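Local coordinates for protein HAD family phosphatase (Pseudomonas syringae pv. tomato, PDB 2ODA) that is of unsettled function but has the haloacid dehalogenase (HAD) fold, is probably related to phosphonoacetaldehyde hydrolase, and probably serves a novel biochemical role in Pseudomonas, at residues L9-G12 / C16-D19; A22-S27 / D32-L37; N43-L48 / N74-A79; I58-E63 / D114-Q119; V169-D174 / A187-K192. All coordinates share one frame; numbering follows the deposited sequence.

Interaction 1. Residues L9-G12 / C16-D19; sequences LLFG and CLVD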
# COMPACT_ATOMS: atom_id res chain seq x y z
N LEU B 9 3.72 12.52 4.09
CA LEU B 9 4.29 12.91 2.82
C LEU B 9 5.64 12.22 2.61
O LEU B 9 6.49 12.18 3.52
CB LEU B 9 4.45 14.43 2.71
CG LEU B 9 3.22 15.33 2.89
CD1 LEU B 9 3.63 16.81 2.86
CD2 LEU B 9 2.18 15.07 1.80
N LEU B 10 5.81 11.66 1.42
CA LEU B 10 7.08 11.05 1.00
C LEU B 10 7.72 11.93 -0.04
O LEU B 10 7.03 12.43 -0.92
CB LEU B 10 6.81 9.68 0.38
CG LEU B 10 6.02 8.72 1.28
CD1 LEU B 10 5.86 7.37 0.55
CD2 LEU B 10 6.68 8.53 2.66
N PHE B 11 9.05 12.12 0.06
CA PHE B 11 9.78 12.95 -0.91
C PHE B 11 10.96 12.18 -1.49
O PHE B 11 11.69 11.53 -0.76
CB PHE B 11 10.40 14.17 -0.22
CG PHE B 11 9.41 15.18 0.26
CD1 PHE B 11 8.88 15.08 1.55
CD2 PHE B 11 9.05 16.26 -0.53
CE1 PHE B 11 7.97 16.05 2.02
CE2 PHE B 11 8.16 17.24 -0.07
CZ PHE B 11 7.62 17.12 1.21
N GLY B 12 11.16 12.27 -2.79
CA GLY B 12 12.49 11.93 -3.32
C GLY B 12 13.54 12.84 -2.65
O GLY B 12 13.23 13.96 -2.26
N CYS B 16 14.91 16.68 -5.96
CA CYS B 16 13.60 16.95 -5.39
C CYS B 16 13.73 17.86 -4.17
O CYS B 16 13.47 19.06 -4.28
CB CYS B 16 12.87 15.63 -5.12
SG CYS B 16 11.29 15.76 -4.28
N LEU B 17 14.14 17.32 -3.01
CA LEU B 17 14.45 18.15 -1.84
C LEU B 17 15.76 18.93 -2.04
O LEU B 17 15.85 20.10 -1.71
CB LEU B 17 14.55 17.27 -0.58
CG LEU B 17 13.23 16.63 -0.12
CD1 LEU B 17 13.52 15.55 0.93
CD2 LEU B 17 12.32 17.74 0.44
N VAL B 18 16.76 18.24 -2.57
CA VAL B 18 18.09 18.81 -2.70
C VAL B 18 18.58 18.43 -4.10
O VAL B 18 17.87 17.75 -4.84
CB VAL B 18 19.08 18.22 -1.62
CG1 VAL B 18 18.71 18.65 -0.18
CG2 VAL B 18 19.15 16.70 -1.71
N ASP B 19 19.80 18.83 -4.44
CA ASP B 19 20.46 18.33 -5.66
C ASP B 19 19.68 18.63 -6.95
O ASP B 19 19.33 17.72 -7.73
CB ASP B 19 20.82 16.83 -5.52
CG ASP B 19 21.69 16.34 -6.68
OD1 ASP B 19 22.36 17.18 -7.31
OD2 ASP B 19 21.70 15.14 -6.95
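Leu17 lays one methyl over the face of the Phe11 ring and the other against its CB. Leu17 CD2 stands 4.1 Å from the ring centroid, 28° off the normal, a CH-pi contact, while Leu17 CD1 comes within 3.6 Å of Phe11 CB, so the forked end of Leu17 fits round the root and one side of the phenyl group. The two side chains cross at about a right angle, and the tight packing continues at the carbonyl of Gly12: its O lies 3.4 Å from Leu17 CG and 3.3 Å from Cys16 CB. With SG turned away from its own backbone N (chi1 175°), Cys16 brings the sulfur back to the strand end as well, SG lying 3.3 Å from Gly12 O. The one loose approach is that of Cys16 SG to the edge of the Phe11 ring, 4.4 Å from Phe11 CD2. There is no solvent side here, since all four residues are buried; what slackens is the spacing.

This is the turn from the first strand into the short helix 13-17, the place where HAD enzymes carry their first signature motif; Gly12 probably occupies the position usually held by the aspartate nucleophile. Strand 9-12 runs between strands 55-58 and 109-112 in the parallel sheet, and Leu45 and Leu48 of helix 41-51 cover Leu17 and Phe11.

Interaction 2. Residues A22-S27 / D32-L37; sequences AQAATS and DEHAQL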
# COMPACT_ATOMS: atom_id res chain seq x y z
N ALA B 22 19.56 16.49 -10.29
CA ALA B 22 20.01 15.11 -9.96
C ALA B 22 21.49 14.90 -10.28
O ALA B 22 21.88 13.91 -10.93
CB ALA B 22 19.14 14.03 -10.69
N GLN B 23 22.31 15.85 -9.84
CA GLN B 23 23.74 15.83 -10.19
C GLN B 23 24.55 14.81 -9.43
O GLN B 23 25.65 14.43 -9.86
CB GLN B 23 24.32 17.24 -10.05
CG GLN B 23 23.62 18.21 -11.00
CD GLN B 23 24.03 17.93 -12.44
OE1 GLN B 23 25.15 18.23 -12.83
NE2 GLN B 23 23.13 17.30 -13.22
N ALA B 24 24.02 14.33 -8.29
CA ALA B 24 24.71 13.26 -7.54
C ALA B 24 24.92 12.00 -8.40
O ALA B 24 25.85 11.21 -8.15
CB ALA B 24 23.95 12.91 -6.26
N ALA B 25 24.06 11.80 -9.38
CA ALA B 25 24.22 10.70 -10.33
C ALA B 25 25.44 10.83 -11.24
O ALA B 25 25.73 9.89 -12.02
CB ALA B 25 22.94 10.53 -11.18
N THR B 26 26.14 11.97 -11.20
CA THR B 26 27.23 12.22 -12.16
C THR B 26 28.60 11.93 -11.55
O THR B 26 29.62 12.08 -12.23
CB THR B 26 27.30 13.71 -12.66
OG1 THR B 26 27.57 14.57 -11.54
CG2 THR B 26 26.00 14.15 -13.37
N SER B 27 28.64 11.56 -10.27
CA SER B 27 29.91 11.31 -9.60
C SER B 27 29.74 10.29 -8.49
O SER B 27 28.73 10.29 -7.82
CB SER B 27 30.42 12.62 -9.00
OG SER B 27 31.66 12.39 -8.36
N ASP B 32 29.49 18.62 -1.95
CA ASP B 32 28.76 19.53 -1.05
C ASP B 32 27.79 20.47 -1.79
O ASP B 32 26.81 20.91 -1.21
CB ASP B 32 29.74 20.36 -0.19
CG ASP B 32 30.50 19.51 0.85
OD1 ASP B 32 30.09 18.35 1.13
OD2 ASP B 32 31.51 20.01 1.38
N GLU B 33 28.08 20.77 -3.06
CA GLU B 33 27.20 21.66 -3.83
C GLU B 33 25.82 21.02 -4.05
O GLU B 33 24.83 21.72 -4.14
CB GLU B 33 27.81 22.05 -5.18
CG GLU B 33 28.82 23.18 -5.11
CD GLU B 33 29.43 23.52 -6.47
OE1 GLU B 33 29.00 22.95 -7.50
OE2 GLU B 33 30.33 24.38 -6.48
N HIS B 34 25.79 19.69 -4.14
CA HIS B 34 24.55 18.97 -4.44
C HIS B 34 23.57 18.99 -3.24
O HIS B 34 22.37 18.76 -3.40
CB HIS B 34 24.89 17.51 -4.77
CG HIS B 34 25.76 17.33 -5.97
ND1 HIS B 34 26.26 16.09 -6.33
CD2 HIS B 34 26.21 18.20 -6.91
CE1 HIS B 34 26.97 16.20 -7.44
NE2 HIS B 34 26.95 17.47 -7.81
N ALA B 35 24.08 19.25 -2.05
CA ALA B 35 23.23 19.28 -0.87
C ALA B 35 22.38 20.57 -0.76
O ALA B 35 21.54 20.69 0.14
CB ALA B 35 24.04 19.01 0.41
N GLN B 36 22.58 21.53 -1.68
CA GLN B 36 21.77 22.76 -1.67
C GLN B 36 20.31 22.32 -1.84
O GLN B 36 20.00 21.50 -2.70
CB GLN B 36 22.19 23.70 -2.81
CG GLN B 36 21.37 25.02 -2.91
CD GLN B 36 21.73 25.84 -4.15
OE1 GLN B 36 22.75 25.59 -4.80
NE2 GLN B 36 20.91 26.81 -4.49
N LEU B 37 19.44 22.83 -0.97
CA LEU B 37 17.99 22.65 -1.18
C LEU B 37 17.46 23.25 -2.48
O LEU B 37 17.95 24.29 -2.93
CB LEU B 37 17.23 23.27 -0.01
CG LEU B 37 17.47 22.59 1.33
CD1 LEU B 37 17.23 23.60 2.49
CD2 LEU B 37 16.59 21.37 1.49
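His34 reaches across to the 3-10 turn around Gln23 to Thr26 and lays its imidazole against Gln23 and Ala24. The apolar part is a CH-pi contact: Gln23 CB sits 3.4 Å above the ring plane, displaced toward the rim, 3.5 Å from NE2 of His34. Beyond CB the glutamine folds away (chi2 -71°), and its NE2 is bonded to Gly21 O rather than to the histidine.

Most of the remaining packing is against backbone atoms. Ala24 CA lies 3.4 Å from His34 ND1, and the carbonyl oxygen of Gln23 comes within 3.3 Å of His34 CE1. Ala24 N is close to ND1 too, but the angle is too poor for a hydrogen bond.

Within the turn, Gln23 O accepts from Thr26 N at 2.8 Å and from Thr26 OG1 at 2.6 Å, the hydroxyl lying in the carbonyl plane, which should steady the Gln23 carbonyl beside the ring.

Both segments belong to the excursion between helix 13-17 and helix 41-51, where many HAD relatives insert a cap domain. Leu69 of helix 63-69 touches both Ala24 and His34, and Asp19, just after helix 13-17, holds the backbone N atoms of Gln23 and Ala24.

Interaction 3. Residues N43-L48 / N74-A79; sequences NALKAL and NDWMIA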
# COMPACT_ATOMS: atom_id res chain seq x y z
N ASN B 43 10.85 27.17 2.43
CA ASN B 43 9.49 27.66 2.65
C ASN B 43 8.52 26.48 2.88
O ASN B 43 7.81 26.41 3.90
CB ASN B 43 9.09 28.53 1.43
CG ASN B 43 7.79 29.30 1.62
OD1 ASN B 43 6.80 28.74 2.07
ND2 ASN B 43 7.78 30.57 1.22
N ALA B 44 8.48 25.54 1.92
CA ALA B 44 7.59 24.37 2.06
C ALA B 44 7.89 23.58 3.34
O ALA B 44 6.97 23.16 4.06
CB ALA B 44 7.70 23.45 0.82
N LEU B 45 9.18 23.34 3.61
CA LEU B 45 9.57 22.47 4.72
C LEU B 45 9.35 23.12 6.09
O LEU B 45 9.08 22.41 7.05
CB LEU B 45 11.00 21.99 4.57
CG LEU B 45 11.27 21.11 3.34
CD1 LEU B 45 12.75 20.75 3.34
CD2 LEU B 45 10.38 19.85 3.32
N LYS B 46 9.45 24.44 6.18
CA LYS B 46 9.09 25.11 7.45
C LYS B 46 7.64 24.87 7.80
O LYS B 46 7.37 24.48 8.94
CB LYS B 46 9.38 26.61 7.45
CG LYS B 46 8.81 27.26 8.72
CD LYS B 46 9.34 28.66 8.97
CE LYS B 46 8.63 29.23 10.23
NZ LYS B 46 9.08 28.54 11.46
N ALA B 47 6.73 25.07 6.84
CA ALA B 47 5.29 24.86 7.05
C ALA B 47 5.03 23.44 7.50
O ALA B 47 4.31 23.22 8.50
CB ALA B 47 4.51 25.18 5.79
N LEU B 48 5.65 22.48 6.82
CA LEU B 48 5.43 21.06 7.13
C LEU B 48 6.00 20.67 8.49
O LEU B 48 5.33 19.98 9.28
CB LEU B 48 6.01 20.16 6.03
CG LEU B 48 5.37 20.29 4.66
CD1 LEU B 48 6.18 19.44 3.63
CD2 LEU B 48 3.88 19.87 4.71
N ASN B 74 17.91 16.17 7.82
CA ASN B 74 17.98 15.08 8.81
C ASN B 74 17.71 15.50 10.26
O ASN B 74 17.70 14.65 11.14
CB ASN B 74 19.27 14.24 8.69
CG ASN B 74 20.53 15.03 9.02
OD1 ASN B 74 20.52 15.92 9.87
ND2 ASN B 74 21.63 14.68 8.36
N ASP B 75 17.54 16.80 10.51
CA ASP B 75 17.13 17.30 11.83
C ASP B 75 15.75 16.71 12.20
O ASP B 75 15.47 16.50 13.38
CB ASP B 75 17.04 18.85 11.83
CG ASP B 75 18.40 19.56 11.93
OD1 ASP B 75 19.29 19.14 12.69
OD2 ASP B 75 18.58 20.61 11.25
N TRP B 76 14.89 16.42 11.21
CA TRP B 76 13.49 16.11 11.50
C TRP B 76 12.85 15.12 10.54
O TRP B 76 11.82 14.51 10.85
CB TRP B 76 12.69 17.41 11.53
CG TRP B 76 12.56 18.05 10.17
CD1 TRP B 76 13.51 18.76 9.49
CD2 TRP B 76 11.41 18.00 9.32
NE1 TRP B 76 13.02 19.17 8.26
CE2 TRP B 76 11.73 18.72 8.14
CE3 TRP B 76 10.13 17.42 9.44
CZ2 TRP B 76 10.81 18.88 7.10
CZ3 TRP B 76 9.22 17.58 8.40
CH2 TRP B 76 9.56 18.31 7.25
N MSE B 77 13.41 14.97 9.34
CA MSE B 77 12.80 14.09 8.36
C MSE B 77 13.45 12.72 8.43
O MSE B 77 14.67 12.60 8.50
CB MSE B 77 12.89 14.67 6.94
CG MSE B 77 11.98 13.97 5.96
SE MSE B 77 12.14 14.64 4.14
CE MSE B 77 11.85 16.52 4.50
N ILE B 78 12.60 11.69 8.41
CA ILE B 78 12.98 10.28 8.45
C ILE B 78 13.65 9.86 7.14
O ILE B 78 13.19 10.24 6.08
CB ILE B 78 11.68 9.41 8.69
CG1 ILE B 78 11.01 9.77 10.03
CG2 ILE B 78 11.94 7.90 8.56
CD1 ILE B 78 11.94 9.83 11.26
N ALA B 79 14.75 9.10 7.21
CA ALA B 79 15.27 8.41 6.04
C ALA B 79 14.50 7.10 5.84
O ALA B 79 14.56 6.22 6.69
CB ALA B 79 16.75 8.13 6.21
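Leu45 pushes its CD2 methyl into the notch between Trp76 and Met77, and that one methyl is the main bump of the contact. Leu45 CD2 meets Trp76 CZ2 at 3.9 Å, in the plane of the indole and at its edge, and Met77 CE at 3.8 Å. Both neighbours cross the leucine at about a right angle, and the methyl sits against the angle between the two. The notch is shaped by torsions. Trp76 has CG tucked between its backbone N and carbonyl carbon (chi1 69°), which swings the benzo end of the indole toward the helix. Met77, present as selenomethionine, runs out straight and then kinks at its last torsion (chi3 -54°), bringing CE to the leucine.

One turn further along the helix, Leu48 adds a shallower fit, its CB 4.2 Å from Trp76 CH2. The far corner of the indole thus reaches the groove between Leu45 and Leu48, over the backbone, where Leu45 O lies 3.9 Å from Trp76 CZ2.

Helix 41-51 is thereby packed against the approach to edge strand 78-79, with Cys55 of the neighbouring strand touching Trp76 and Met77 from the sheet. Methyls, an indole rim and a selenoether meet here without any polar bond between the segments, so the fit rests on shape and on burial of apolar surface: Leu45, Leu48 and Met77 are buried, while Trp76 stays partly exposed.

Interaction 4. Residues I58-E63 / D114-Q119; sequences IDELPE and DPRLLQ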
# COMPACT_ATOMS: atom_id res chain seq x y z
N ILE B 58 13.02 9.36 0.29
CA ILE B 58 13.31 8.11 -0.40
C ILE B 58 14.37 8.38 -1.45
O ILE B 58 14.27 9.35 -2.20
CB ILE B 58 12.05 7.58 -1.12
CG1 ILE B 58 11.00 7.20 -0.09
CG2 ILE B 58 12.40 6.41 -2.05
CD1 ILE B 58 9.65 6.84 -0.70
N ASP B 59 15.36 7.50 -1.54
CA ASP B 59 16.26 7.54 -2.69
C ASP B 59 16.82 6.15 -3.02
O ASP B 59 16.51 5.16 -2.34
CB ASP B 59 17.36 8.59 -2.49
CG ASP B 59 17.73 9.29 -3.80
OD1 ASP B 59 18.24 8.62 -4.72
OD2 ASP B 59 17.50 10.51 -3.92
N GLU B 60 17.61 6.07 -4.09
CA GLU B 60 18.24 4.80 -4.47
C GLU B 60 19.76 4.97 -4.59
O GLU B 60 20.49 3.99 -4.79
CB GLU B 60 17.65 4.28 -5.78
CG GLU B 60 17.86 5.21 -6.97
CD GLU B 60 17.47 4.61 -8.32
OE1 GLU B 60 16.91 3.50 -8.36
OE2 GLU B 60 17.74 5.28 -9.34
N LEU B 61 20.25 6.20 -4.46
CA LEU B 61 21.69 6.44 -4.53
C LEU B 61 22.41 5.64 -3.46
O LEU B 61 21.81 5.35 -2.42
CB LEU B 61 22.02 7.93 -4.36
CG LEU B 61 21.59 8.89 -5.46
CD1 LEU B 61 21.50 10.30 -4.90
CD2 LEU B 61 22.54 8.87 -6.63
N PRO B 62 23.69 5.28 -3.70
CA PRO B 62 24.48 4.66 -2.65
C PRO B 62 24.48 5.51 -1.39
O PRO B 62 24.39 6.73 -1.48
CB PRO B 62 25.90 4.67 -3.24
CG PRO B 62 25.73 4.67 -4.70
CD PRO B 62 24.45 5.42 -4.97
N GLU B 63 24.62 4.86 -0.24
CA GLU B 63 24.65 5.53 1.07
C GLU B 63 25.72 6.64 1.14
O GLU B 63 25.49 7.69 1.75
CB GLU B 63 24.89 4.48 2.17
CG GLU B 63 24.81 4.98 3.62
CD GLU B 63 26.05 5.72 4.08
OE1 GLU B 63 27.16 5.40 3.61
OE2 GLU B 63 25.93 6.61 4.95
N ASP B 114 11.29 12.20 -10.46
CA ASP B 114 11.91 11.04 -11.09
C ASP B 114 10.84 10.05 -11.54
O ASP B 114 10.08 9.55 -10.71
CB ASP B 114 12.88 10.33 -10.12
CG ASP B 114 13.63 9.17 -10.78
OD1 ASP B 114 13.01 8.38 -11.49
OD2 ASP B 114 14.83 9.01 -10.55
N PRO B 115 10.77 9.77 -12.86
CA PRO B 115 9.67 8.94 -13.37
C PRO B 115 9.61 7.56 -12.75
O PRO B 115 8.51 7.00 -12.62
CB PRO B 115 9.98 8.82 -14.86
CG PRO B 115 10.81 9.98 -15.17
CD PRO B 115 11.65 10.22 -13.95
N ARG B 116 10.77 7.03 -12.37
CA ARG B 116 10.85 5.68 -11.78
C ARG B 116 10.34 5.64 -10.35
O ARG B 116 9.61 4.71 -9.96
CB ARG B 116 12.28 5.14 -11.86
CG ARG B 116 12.69 4.74 -13.29
CD ARG B 116 14.16 4.31 -13.36
NE ARG B 116 14.42 3.18 -12.44
CZ ARG B 116 15.19 3.30 -11.37
NH1 ARG B 116 15.76 4.46 -11.11
NH2 ARG B 116 15.40 2.27 -10.54
N LEU B 117 10.71 6.64 -9.56
CA LEU B 117 10.16 6.75 -8.22
C LEU B 117 8.68 7.12 -8.24
O LEU B 117 7.90 6.55 -7.46
CB LEU B 117 11.00 7.71 -7.38
CG LEU B 117 10.44 8.07 -5.99
CD1 LEU B 117 10.25 6.82 -5.08
CD2 LEU B 117 11.36 9.11 -5.33
N LEU B 118 8.28 8.07 -9.08
CA LEU B 118 6.86 8.35 -9.26
C LEU B 118 6.06 7.10 -9.64
O LEU B 118 4.96 6.89 -9.12
CB LEU B 118 6.63 9.46 -10.30
CG LEU B 118 7.14 10.81 -9.79
CD1 LEU B 118 7.33 11.76 -10.97
CD2 LEU B 118 6.17 11.38 -8.73
N GLN B 119 6.60 6.30 -10.54
CA GLN B 119 5.97 5.01 -10.89
C GLN B 119 5.83 4.08 -9.67
O GLN B 119 4.81 3.40 -9.52
CB GLN B 119 6.76 4.32 -12.01
CG GLN B 119 6.01 3.08 -12.61
CD GLN B 119 4.71 3.46 -13.29
OE1 GLN B 119 4.71 4.14 -14.31
NE2 GLN B 119 3.59 3.05 -12.72
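Glu60 OE1 takes two N-H groups of Arg116: NH2 at 2.9 Å, on the lone pair facing the other oxygen, and NH1 at 3.1 Å in a weaker bond. Arg116 NH1 also serves OE2 of Glu60 at 2.8 Å and 155°, which completes an end-on bidentate salt bridge. It joins the loop after strand 55-58 to the helix after strand 109-112, the two strands that flank strand 9-12 in the Rossmann-like HAD sheet. Both carboxylate oxygens lie close to the guanidinium plane, yet the two planes are twisted by 30°, so OE2 is met well out of the carboxylate plane. The glutamate starts off tightly folded over its own backbone (chi1 62°) and then extends, whereas the arginine bends at chi3 to turn its end toward it. The pair is exposed, with Trp87 touching both partners.

Each side of the bridge is braced by an aspartate in its own segment. Asp59 OD1 accepts from Glu60 N at 2.7 Å and from Leu61 N, an Asx turn that fixes the loop from which Glu60 projects; its OD2 bonds to Ser14 N. Asp114 is the N-cap of helix 115-123, its OD1 receiving Arg116 N at 2.8 Å and, weakly, Leu117 N.

Beneath the salt bridge the contact turns apolar and buried: Ile58 and Leu117 pass at a slant, and Ile58 CG2 rests 3.7 Å from Leu117 CD1.

Interaction 5. Residues V169-D174 / A187-K192; sequences VHSVID and ALRRSK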
# COMPACT_ATOMS: atom_id res chain seq x y z
N VAL B 169 0.75 10.75 -13.16
CA VAL B 169 0.92 11.62 -11.98
C VAL B 169 -0.29 12.54 -11.82
O VAL B 169 -0.87 12.99 -12.81
CB VAL B 169 2.23 12.43 -12.11
CG1 VAL B 169 2.34 13.55 -11.07
CG2 VAL B 169 3.43 11.50 -12.06
N HIS B 170 -0.66 12.85 -10.57
CA HIS B 170 -1.91 13.52 -10.25
C HIS B 170 -1.88 15.05 -10.40
O HIS B 170 -2.90 15.67 -10.77
CB HIS B 170 -2.33 13.10 -8.84
CG HIS B 170 -2.63 11.64 -8.73
ND1 HIS B 170 -1.73 10.72 -8.23
CD2 HIS B 170 -3.71 10.92 -9.14
CE1 HIS B 170 -2.26 9.51 -8.29
NE2 HIS B 170 -3.46 9.61 -8.84
N SER B 171 -0.74 15.66 -10.10
CA SER B 171 -0.55 17.10 -10.24
C SER B 171 0.92 17.35 -10.51
O SER B 171 1.76 16.62 -10.00
CB SER B 171 -0.93 17.86 -8.94
OG SER B 171 -2.27 17.63 -8.56
N VAL B 172 1.22 18.36 -11.32
CA VAL B 172 2.60 18.78 -11.56
C VAL B 172 2.77 20.26 -11.22
O VAL B 172 1.95 21.10 -11.61
CB VAL B 172 3.08 18.54 -13.04
CG1 VAL B 172 4.55 18.93 -13.21
CG2 VAL B 172 2.91 17.05 -13.45
N ILE B 173 3.86 20.56 -10.52
CA ILE B 173 4.21 21.90 -10.09
C ILE B 173 5.67 22.21 -10.44
O ILE B 173 6.47 21.30 -10.66
CB ILE B 173 3.96 22.12 -8.56
CG1 ILE B 173 4.71 21.06 -7.72
CG2 ILE B 173 2.43 22.13 -8.29
CD1 ILE B 173 4.66 21.27 -6.18
N ASP B 174 5.99 23.50 -10.48
CA ASP B 174 7.30 23.95 -10.96
C ASP B 174 8.40 23.74 -9.92
O ASP B 174 9.57 23.56 -10.27
CB ASP B 174 7.25 25.44 -11.26
CG ASP B 174 6.51 25.79 -12.55
OD1 ASP B 174 6.05 24.90 -13.31
OD2 ASP B 174 6.39 27.02 -12.77
N ALA B 187 -6.55 18.07 -1.81
CA ALA B 187 -7.51 17.86 -0.71
C ALA B 187 -8.94 18.14 -1.20
O ALA B 187 -9.86 17.39 -0.86
CB ALA B 187 -7.16 18.74 0.49
N LEU B 188 -9.11 19.20 -1.99
CA LEU B 188 -10.39 19.56 -2.63
C LEU B 188 -10.86 18.46 -3.57
O LEU B 188 -12.02 18.03 -3.48
CB LEU B 188 -10.28 20.90 -3.37
CG LEU B 188 -11.53 21.56 -4.00
CD1 LEU B 188 -12.70 21.78 -2.99
CD2 LEU B 188 -11.15 22.92 -4.68
N ARG B 189 -9.99 17.99 -4.45
CA ARG B 189 -10.30 16.80 -5.29
C ARG B 189 -10.77 15.59 -4.46
O ARG B 189 -11.80 14.97 -4.76
CB ARG B 189 -9.13 16.43 -6.22
CG ARG B 189 -8.95 17.42 -7.34
CD ARG B 189 -7.53 17.45 -7.91
NE ARG B 189 -7.17 16.17 -8.50
CZ ARG B 189 -6.04 15.94 -9.15
NH1 ARG B 189 -5.17 16.92 -9.33
NH2 ARG B 189 -5.80 14.72 -9.65
N ARG B 190 -10.06 15.31 -3.37
CA ARG B 190 -10.44 14.23 -2.44
C ARG B 190 -11.83 14.45 -1.83
O ARG B 190 -12.60 13.49 -1.68
CB ARG B 190 -9.40 14.09 -1.32
CG ARG B 190 -8.08 13.46 -1.81
CD ARG B 190 -7.07 13.34 -0.69
NE ARG B 190 -7.54 12.50 0.41
CZ ARG B 190 -7.11 12.61 1.66
NH1 ARG B 190 -6.18 13.48 1.97
NH2 ARG B 190 -7.61 11.82 2.61
N SER B 191 -12.13 15.71 -1.52
CA SER B 191 -13.42 16.08 -0.93
C SER B 191 -14.55 15.78 -1.91
O SER B 191 -15.68 15.53 -1.50
CB SER B 191 -13.41 17.56 -0.49
OG SER B 191 -13.68 18.44 -1.57
N LYS B 192 -14.23 15.79 -3.21
CA LYS B 192 -15.18 15.51 -4.29
C LYS B 192 -15.20 14.03 -4.69
O LYS B 192 -15.76 13.66 -5.72
CB LYS B 192 -14.87 16.38 -5.52
CG LYS B 192 -14.98 17.87 -5.25
CD LYS B 192 -14.38 18.71 -6.39
CE LYS B 192 -14.53 20.20 -6.04
NZ LYS B 192 -14.33 21.09 -7.22
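Arg189 leaves its helix with CG turned away from the carbonyl carbon (chi1 -71°), runs out, and then bends at chi3 (63°), which presents the far edge of its guanidinium to the backbone of His170. There both terminal nitrogens close on one oxygen. Arg189 NH1 reaches His170 O at 3.0 Å and Arg189 NH2 at 3.3 Å, the straighter bond being that of NH1 at 157°. The oxygen lies in the guanidinium plane, but the two nitrogens come to it from the same face of the carbonyl, NH1 well above its plane. Arg189 NH2 also passes 3.9 Å from His170 CB, and Ser171 OG lies 3.1 Å from Arg189 NH1.

His170 is held on its other sides: ND1 bonds to Thr128 N, NE2 to the chain terminus at Pro196 OXT, and the ring meets that of Trp127. Arg189 has its carboxylate partner elsewhere, in a salt bridge from NE to Glu194 OE1.

The last turn of helix 179-191 is in this way tied to the residue just before strand 171-173, at the edge of the sheet. Since the acceptor is a main-chain carbonyl, the link depends on the course of the backbone rather than on an acidic side chain, while Glu194 probably balances the arginine's charge.

Overall arrangement
Interactions 1 and 3 belong to the apolar core: helix 41-51 lies over the strand of interaction 1, and Leu17 CD1 packs 3.6 Å from the selenium of Met77. Interaction 4 is partly buried, with an exposed salt bridge; its Ile58 N bonds to Phe11 O of interaction 1. Interaction 2 is set in the loop beyond helix 13-17 and is tied back by Asp19, its chemistry mixing an imidazole face with backbone. Interaction 5 is a surface contact at strand 171-173, the other end of the sheet from strand 78-79 of interaction 3, its centre about 29 Å from that of interaction 2. The two buried contacts are apolar, and the arginine contacts lie at the surface.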